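Periplasmic binding protein/LacI transcriptional regulator (Alkaliphilus metalliredigens, PDB 3CTP) binds the sugar beta-D-xylulofuranose and probably acts as a LacI-family repressor that recognises regulatory DNA. Local coordinates at residues A[144-155]-A[306-315]. Residues are numbered along the deposited sequence; the frame is centred on the assembly and turned at random.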
ATOM      1  N   HIS A 144       4.407 -22.088  -8.082  1.00 10.03           N
ATOM      2  CA  HIS A 144       3.817 -23.100  -8.955  1.00  9.42           C
ATOM      3  C   HIS A 144       2.665 -23.773  -8.237  1.00 12.57           C
ATOM      4  O   HIS A 144       2.784 -24.142  -7.075  1.00 16.22           O
ATOM      5  CB  HIS A 144       4.889 -24.134  -9.310  1.00 10.13           C
ATOM      6  CG  HIS A 144       5.933 -23.592 -10.234  1.00 11.43           C
ATOM      7  ND1 HIS A 144       7.011 -22.854  -9.792  1.00 15.22           N
ATOM      8  CD2 HIS A 144       6.038 -23.638 -11.585  1.00 12.55           C
ATOM      9  CE1 HIS A 144       7.736 -22.466 -10.830  1.00 15.32           C
ATOM     10  NE2 HIS A 144       7.167 -22.928 -11.929  1.00 17.72           N
ATOM     11  N   ILE A 145       1.567 -24.006  -8.947  1.00 11.28           N
ATOM     12  CA  ILE A 145       0.395 -24.577  -8.314  1.00 12.31           C
ATOM     13  C   ILE A 145       0.195 -26.015  -8.757  1.00 15.18           C
ATOM     14  O   ILE A 145       0.325 -26.955  -7.947  1.00 16.89           O
ATOM     15  CB  ILE A 145      -0.830 -23.703  -8.627  1.00 12.31           C
ATOM     16  CG1 ILE A 145      -0.565 -22.317  -8.082  1.00 12.02           C
ATOM     17  CG2 ILE A 145      -2.079 -24.262  -7.914  1.00 16.00           C
ATOM     18  CD1 ILE A 145      -1.751 -21.361  -8.261  1.00 13.56           C
ATOM     19  N   LEU A 146      -0.080 -26.181 -10.038  1.00 14.57           N
ATOM     20  CA  LEU A 146      -0.198 -27.515 -10.621  1.00 15.66           C
ATOM     21  C   LEU A 146       0.490 -27.472 -11.965  1.00 16.13           C
ATOM     22  O   LEU A 146       0.672 -26.389 -12.535  1.00 15.15           O
ATOM     23  CB  LEU A 146      -1.653 -27.868 -10.833  1.00 16.43           C
ATOM     24  CG  LEU A 146      -2.532 -28.048  -9.591  1.00 20.35           C
ATOM     25  CD1 LEU A 146      -3.993 -28.120 -10.002  1.00 19.23           C
ATOM     26  CD2 LEU A 146      -2.139 -29.301  -8.786  1.00 20.75           C
ATOM     27  N   ASP A 147       0.842 -28.644 -12.486  1.00 15.96           N
ATOM     28  CA  ASP A 147       1.623 -28.681 -13.706  1.00 17.31           C
ATOM     29  C   ASP A 147       0.831 -28.143 -14.896  1.00 15.87           C
ATOM     30  O   ASP A 147       1.409 -27.849 -15.957  1.00 17.15           O
ATOM     31  CB  ASP A 147       2.076 -30.121 -13.979  1.00 18.64           C
ATOM     32  CG  ASP A 147       3.058 -30.617 -12.941  1.00 35.44           C
ATOM     33  OD1 ASP A 147       3.631 -29.768 -12.234  1.00 28.98           O
ATOM     34  OD2 ASP A 147       3.252 -31.843 -12.816  1.00 32.55           O
ATOM     35  N   ASN A 148      -0.483 -28.009 -14.746  1.00 13.91           N
ATOM     36  CA  ASN A 148      -1.268 -27.516 -15.864  1.00 13.81           C
ATOM     37  C   ASN A 148      -1.691 -26.058 -15.723  1.00 12.38           C
ATOM     38  O   ASN A 148      -2.561 -25.602 -16.441  1.00 12.69           O
ATOM     39  CB  ASN A 148      -2.468 -28.422 -16.173  1.00 17.15           C
ATOM     40  CG  ASN A 148      -3.513 -28.392 -15.097  1.00 26.69           C
ATOM     41  OD1 ASN A 148      -3.251 -27.974 -13.970  1.00 21.94           O
ATOM     42  ND2 ASN A 148      -4.717 -28.860 -15.431  1.00 30.40           N
ATOM     43  N   ILE A 149      -1.004 -25.318 -14.840  1.00 10.37           N
ATOM     44  CA  ILE A 149      -1.246 -23.868 -14.663  1.00  8.22           C
ATOM     45  C   ILE A 149       0.053 -23.116 -14.939  1.00  9.42           C
ATOM     46  O   ILE A 149       1.094 -23.439 -14.367  1.00 10.18           O
ATOM     47  CB  ILE A 149      -1.736 -23.579 -13.226  1.00  8.95           C
ATOM     48  CG1 ILE A 149      -3.137 -24.190 -13.038  1.00  9.92           C
ATOM     49  CG2 ILE A 149      -1.732 -22.062 -12.924  1.00 12.33           C
ATOM     50  CD1 ILE A 149      -3.601 -24.169 -11.574  1.00 12.83           C
ATOM     51  N   ILE A 150      -0.012 -22.133 -15.844  1.00  9.04           N
ATOM     52  CA  ILE A 150       1.155 -21.336 -16.207  1.00  9.89           C
ATOM     53  C   ILE A 150       1.592 -20.484 -15.036  1.00  9.55           C
ATOM     54  O   ILE A 150       0.755 -19.880 -14.375  1.00  9.96           O
ATOM     55  CB  ILE A 150       0.794 -20.371 -17.332  1.00 10.45           C
ATOM     56  CG1 ILE A 150       0.516 -21.166 -18.623  1.00 13.16           C
ATOM     57  CG2 ILE A 150       1.958 -19.354 -17.580  1.00 11.23           C
ATOM     58  CD1 ILE A 150      -0.105 -20.295 -19.748  1.00 14.91           C
ATOM     59  N   THR A 151       2.891 -20.403 -14.808  1.00  8.44           N
ATOM     60  CA  THR A 151       3.450 -19.570 -13.725  1.00 10.15           C
ATOM     61  C   THR A 151       4.303 -18.458 -14.353  1.00 10.99           C
ATOM     62  O   THR A 151       5.211 -18.732 -15.176  1.00 12.56           O
ATOM     63  CB  THR A 151       4.356 -20.428 -12.805  1.00 12.31           C
ATOM     64  OG1 THR A 151       3.651 -21.608 -12.387  1.00 18.07           O
ATOM     65  CG2 THR A 151       4.799 -19.637 -11.586  1.00 13.62           C
ATOM     66  N   ILE A 152       4.024 -17.204 -13.976  1.00  8.58           N
ATOM     67  CA  ILE A 152       4.752 -16.045 -14.466  1.00  8.44           C
ATOM     68  C   ILE A 152       5.554 -15.498 -13.278  1.00  8.48           C
ATOM     69  O   ILE A 152       5.035 -15.399 -12.164  1.00  9.16           O
ATOM     70  CB  ILE A 152       3.756 -14.933 -14.943  1.00  8.74           C
ATOM     71  CG1 ILE A 152       2.828 -15.425 -16.076  1.00 11.69           C
ATOM     72  CG2 ILE A 152       4.507 -13.685 -15.419  1.00  9.61           C
ATOM     73  CD1 ILE A 152       1.470 -16.108 -15.586  1.00 10.49           C
ATOM     74  N   SER A 153       6.794 -15.114 -13.508  1.00  9.27           N
ATOM     75  CA  SER A 153       7.605 -14.595 -12.421  1.00  9.54           C
ATOM     76  C   SER A 153       8.681 -13.691 -12.952  1.00  9.76           C
ATOM     77  O   SER A 153       8.910 -13.681 -14.157  1.00 10.29           O
ATOM     78  CB  SER A 153       8.229 -15.777 -11.698  1.00 12.41           C
ATOM     79  OG  SER A 153       8.939 -15.341 -10.551  1.00 27.13           O
ATOM     80  N   SER A 154       9.331 -12.909 -12.082  1.00  8.83           N
ATOM     81  CA  SER A 154      10.570 -12.259 -12.487  1.00  8.92           C
ATOM     82  C   SER A 154      11.717 -13.263 -12.385  1.00  9.90           C
ATOM     83  O   SER A 154      11.552 -14.332 -11.815  1.00 10.30           O
ATOM     84  CB  SER A 154      10.892 -11.054 -11.603  1.00  9.72           C
ATOM     85  OG  SER A 154       9.907 -10.021 -11.750  1.00 10.73           O
ATOM     86  N   ASP A 155      12.882 -12.898 -12.917  1.00  8.52           N
ATOM     87  CA  ASP A 155      14.060 -13.763 -12.851  1.00  8.50           C
ATOM     88  C   ASP A 155      14.721 -13.637 -11.490  1.00  9.23           C
ATOM     89  O   ASP A 155      15.749 -12.987 -11.305  1.00  9.87           O
ATOM     90  CB  ASP A 155      15.019 -13.386 -13.995  1.00  9.28           C
ATOM     91  CG  ASP A 155      16.165 -14.339 -14.135  1.00 13.59           C
ATOM     92  OD1 ASP A 155      16.285 -15.302 -13.333  1.00 13.06           O
ATOM     93  OD2 ASP A 155      16.974 -14.066 -15.053  1.00 14.84           O
ATOM     94  N   VAL A 306      -1.548 -22.588 -26.108  1.00 12.23           N
ATOM     95  CA  VAL A 306      -0.366 -22.043 -25.455  1.00 11.09           C
ATOM     96  C   VAL A 306       0.311 -23.161 -24.692  1.00  9.90           C
ATOM     97  O   VAL A 306      -0.362 -23.942 -24.035  1.00 10.09           O
ATOM     98  CB  VAL A 306      -0.704 -20.848 -24.524  1.00 12.93           C
ATOM     99  CG1 VAL A 306      -1.762 -21.205 -23.563  1.00 16.23           C
ATOM    100  CG2 VAL A 306       0.526 -20.346 -23.779  1.00 14.89           C
ATOM    101  N   LEU A 307       1.634 -23.250 -24.791  1.00  8.86           N
ATOM    102  CA  LEU A 307       2.379 -24.250 -24.028  1.00  7.91           C
ATOM    103  C   LEU A 307       2.362 -23.838 -22.564  1.00  9.38           C
ATOM    104  O   LEU A 307       2.691 -22.692 -22.239  1.00  9.81           O
ATOM    105  CB  LEU A 307       3.829 -24.319 -24.536  1.00  7.98           C
ATOM    106  CG  LEU A 307       4.744 -25.282 -23.777  1.00  9.54           C
ATOM    107  CD1 LEU A 307       4.227 -26.689 -23.840  1.00 10.99           C
ATOM    108  CD2 LEU A 307       6.186 -25.224 -24.291  1.00  9.67           C
ATOM    109  N   ILE A 308       1.982 -24.759 -21.675  1.00 10.09           N
ATOM    110  CA  ILE A 308       1.961 -24.438 -20.245  1.00 10.47           C
ATOM    111  C   ILE A 308       3.353 -24.588 -19.675  1.00 11.19           C
ATOM    112  O   ILE A 308       3.793 -25.706 -19.402  1.00 13.03           O
ATOM    113  CB  ILE A 308       0.952 -25.356 -19.524  1.00 10.35           C
ATOM    114  CG1 ILE A 308      -0.409 -25.245 -20.181  1.00 13.61           C
ATOM    115  CG2 ILE A 308       0.887 -25.020 -18.048  1.00 14.52           C
ATOM    116  CD1 ILE A 308      -0.931 -23.896 -20.192  1.00 18.46           C
ATOM    117  N   GLU A 309       4.078 -23.472 -19.539  1.00  8.93           N
ATOM    118  CA  GLU A 309       5.473 -23.474 -19.123  1.00  9.67           C
ATOM    119  C   GLU A 309       5.731 -22.184 -18.352  1.00 10.89           C
ATOM    120  O   GLU A 309       4.861 -21.305 -18.336  1.00 11.92           O
ATOM    121  CB  GLU A 309       6.384 -23.479 -20.367  1.00  9.68           C
ATOM    122  CG  GLU A 309       6.171 -22.281 -21.301  1.00 10.19           C
ATOM    123  CD  GLU A 309       7.054 -22.303 -22.552  1.00 12.33           C
ATOM    124  OE1 GLU A 309       8.188 -22.816 -22.479  1.00 13.83           O
ATOM    125  OE2 GLU A 309       6.602 -21.783 -23.593  1.00 11.86           O
ATOM    126  N   ASP A 310       6.911 -22.058 -17.738  1.00 11.23           N
ATOM    127  CA  ASP A 310       7.236 -20.841 -16.974  1.00 10.92           C
ATOM    128  C   ASP A 310       7.488 -19.654 -17.899  1.00 11.09           C
ATOM    129  O   ASP A 310       8.179 -19.778 -18.921  1.00 11.04           O
ATOM    130  CB  ASP A 310       8.530 -21.016 -16.175  1.00 12.05           C
ATOM    131  CG  ASP A 310       8.427 -22.064 -15.073  1.00 18.64           C
ATOM    132  OD1 ASP A 310       7.311 -22.401 -14.646  1.00 16.57           O
ATOM    133  OD2 ASP A 310       9.489 -22.556 -14.633  1.00 19.29           O
ATOM    134  N   TYR A 311       6.956 -18.491 -17.510  1.00  9.80           N
ATOM    135  CA  TYR A 311       7.287 -17.235 -18.182  1.00  9.70           C
ATOM    136  C   TYR A 311       8.100 -16.408 -17.213  1.00 11.21           C
ATOM    137  O   TYR A 311       7.574 -16.024 -16.175  1.00 13.25           O
ATOM    138  CB  TYR A 311       6.011 -16.473 -18.548  1.00  8.70           C
ATOM    139  CG  TYR A 311       5.376 -16.970 -19.847  1.00  9.22           C
ATOM    140  CD1 TYR A 311       4.833 -18.244 -19.943  1.00  9.42           C
ATOM    141  CD2 TYR A 311       5.349 -16.149 -20.981  1.00  9.19           C
ATOM    142  CE1 TYR A 311       4.279 -18.704 -21.147  1.00 10.09           C
ATOM    143  CE2 TYR A 311       4.786 -16.595 -22.174  1.00  9.67           C
ATOM    144  CZ  TYR A 311       4.269 -17.869 -22.260  1.00  9.41           C
ATOM    145  OH  TYR A 311       3.735 -18.274 -23.473  1.00 11.31           O
ATOM    146  N   ILE A 312       9.375 -16.171 -17.513  1.00  9.07           N
ATOM    147  CA  ILE A 312      10.273 -15.484 -16.573  1.00  9.38           C
ATOM    148  C   ILE A 312      10.758 -14.184 -17.179  1.00 10.90           C
ATOM    149  O   ILE A 312      11.343 -14.182 -18.278  1.00 11.48           O
ATOM    150  CB  ILE A 312      11.472 -16.410 -16.262  1.00 10.01           C
ATOM    151  CG1 ILE A 312      10.946 -17.712 -15.667  1.00 13.86           C
ATOM    152  CG2 ILE A 312      12.433 -15.740 -15.306  1.00 16.50           C
ATOM    153  CD1 ILE A 312      12.034 -18.726 -15.365  1.00 22.76           C
ATOM    154  N   MET A 313      10.483 -13.060 -16.503  1.00  9.70           N
ATOM    155  CA  MET A 313      10.845 -11.732 -17.017  1.00 10.06           C
ATOM    156  C   MET A 313      12.181 -11.222 -16.461  1.00 11.53           C
ATOM    157  O   MET A 313      12.501 -11.390 -15.290  1.00 11.04           O
ATOM    158  CB  MET A 313       9.768 -10.656 -16.673  1.00 12.19           C
ATOM    159  CG  MET A 313       8.339 -10.839 -17.184  1.00 17.78           C
ATOM    160  SD  MET A 313       8.149 -10.979 -18.992  1.00 18.88           S
ATOM    161  CE  MET A 313       7.867 -12.667 -18.766  1.00  7.51           C
ATOM    162  N   GLU A 314      12.942 -10.547 -17.316  1.00 10.97           N
ATOM    163  CA  GLU A 314      14.269 -10.075 -16.971  1.00 10.21           C
ATOM    164  C   GLU A 314      14.224  -8.990 -15.897  1.00 10.72           C
ATOM    165  O   GLU A 314      13.365  -8.093 -15.930  1.00 11.18           O
ATOM    166  CB  GLU A 314      14.896  -9.486 -18.255  1.00 12.44           C
ATOM    167  CG  GLU A 314      16.291  -8.912 -18.107  1.00 24.28           C
ATOM    168  CD  GLU A 314      16.859  -8.404 -19.433  1.00 24.56           C
ATOM    169  OE1 GLU A 314      16.167  -8.514 -20.463  1.00 29.23           O
ATOM    170  OE2 GLU A 314      17.989  -7.875 -19.434  1.00 30.77           O
ATOM    171  N   VAL A 315      15.201  -9.053 -14.988  1.00 10.60           N
ATOM    172  CA  VAL A 315      15.395  -8.032 -13.946  1.00  9.45           C
ATOM    173  C   VAL A 315      16.665  -7.234 -14.212  1.00 10.87           C
ATOM    174  O   VAL A 315      17.516  -7.640 -15.015  1.00 12.49           O
ATOM    175  CB  VAL A 315      15.465  -8.665 -12.527  1.00  9.23           C
ATOM    176  CG1 VAL A 315      14.137  -9.379 -12.244  1.00 11.29           C
ATOM    177  CG2 VAL A 315      16.616  -9.634 -12.435  1.00 14.97           C
TER
HETATM  178  O   HOH W   1       2.389 -28.065 -18.605  1.00 26.83           O
HETATM  179  O   HOH W   2       4.569 -22.871 -15.131  1.00 20.69           O
HETATM  180  O   HOH W   3      17.195 -11.272 -15.498  1.00 14.82           O
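I150 packs against the second segment, and its beta-branched side chain, with carbons pointing several ways, spreads over V306, I308 and Y311. CG1 meets CD1 of I308 crosswise at a tight 3.5 Å, CD1 reaches tip to tip toward CG2 of V306, and CG2, anti to the backbone N, comes obliquely to CD1 of Y311, 3.9 Å away. Replaced by alanine, I150 would lose CG1, CG2 and CD1, which would probably leave a gap against I308 and take one apolar neighbour from the Y311 ring. H144 and D310 cross nearly at right angles: NE2 donates in the ring plane to OD1 (2.8 Å), on the syn side but 33° out of the carboxylate plane. CG2 of T151 lies over one face of that imidazole, which suits its place by bonding at both nitrogens, ND1 to E185. Farther along, CG2 of I312 rests on CB of D155 (3.7 Å); D155 is the N-cap of helix 156-169, its carboxylate accepting from a backbone N there, and its OD2 bonds N158. Parallel backbone bonds join strands 151-154 and 311-318 in the mixed sheet of one lobe of the two-lobed periplasmic-binding-protein fold, beside the sugar cleft, where S154 OG bonds the pocket residue Q284.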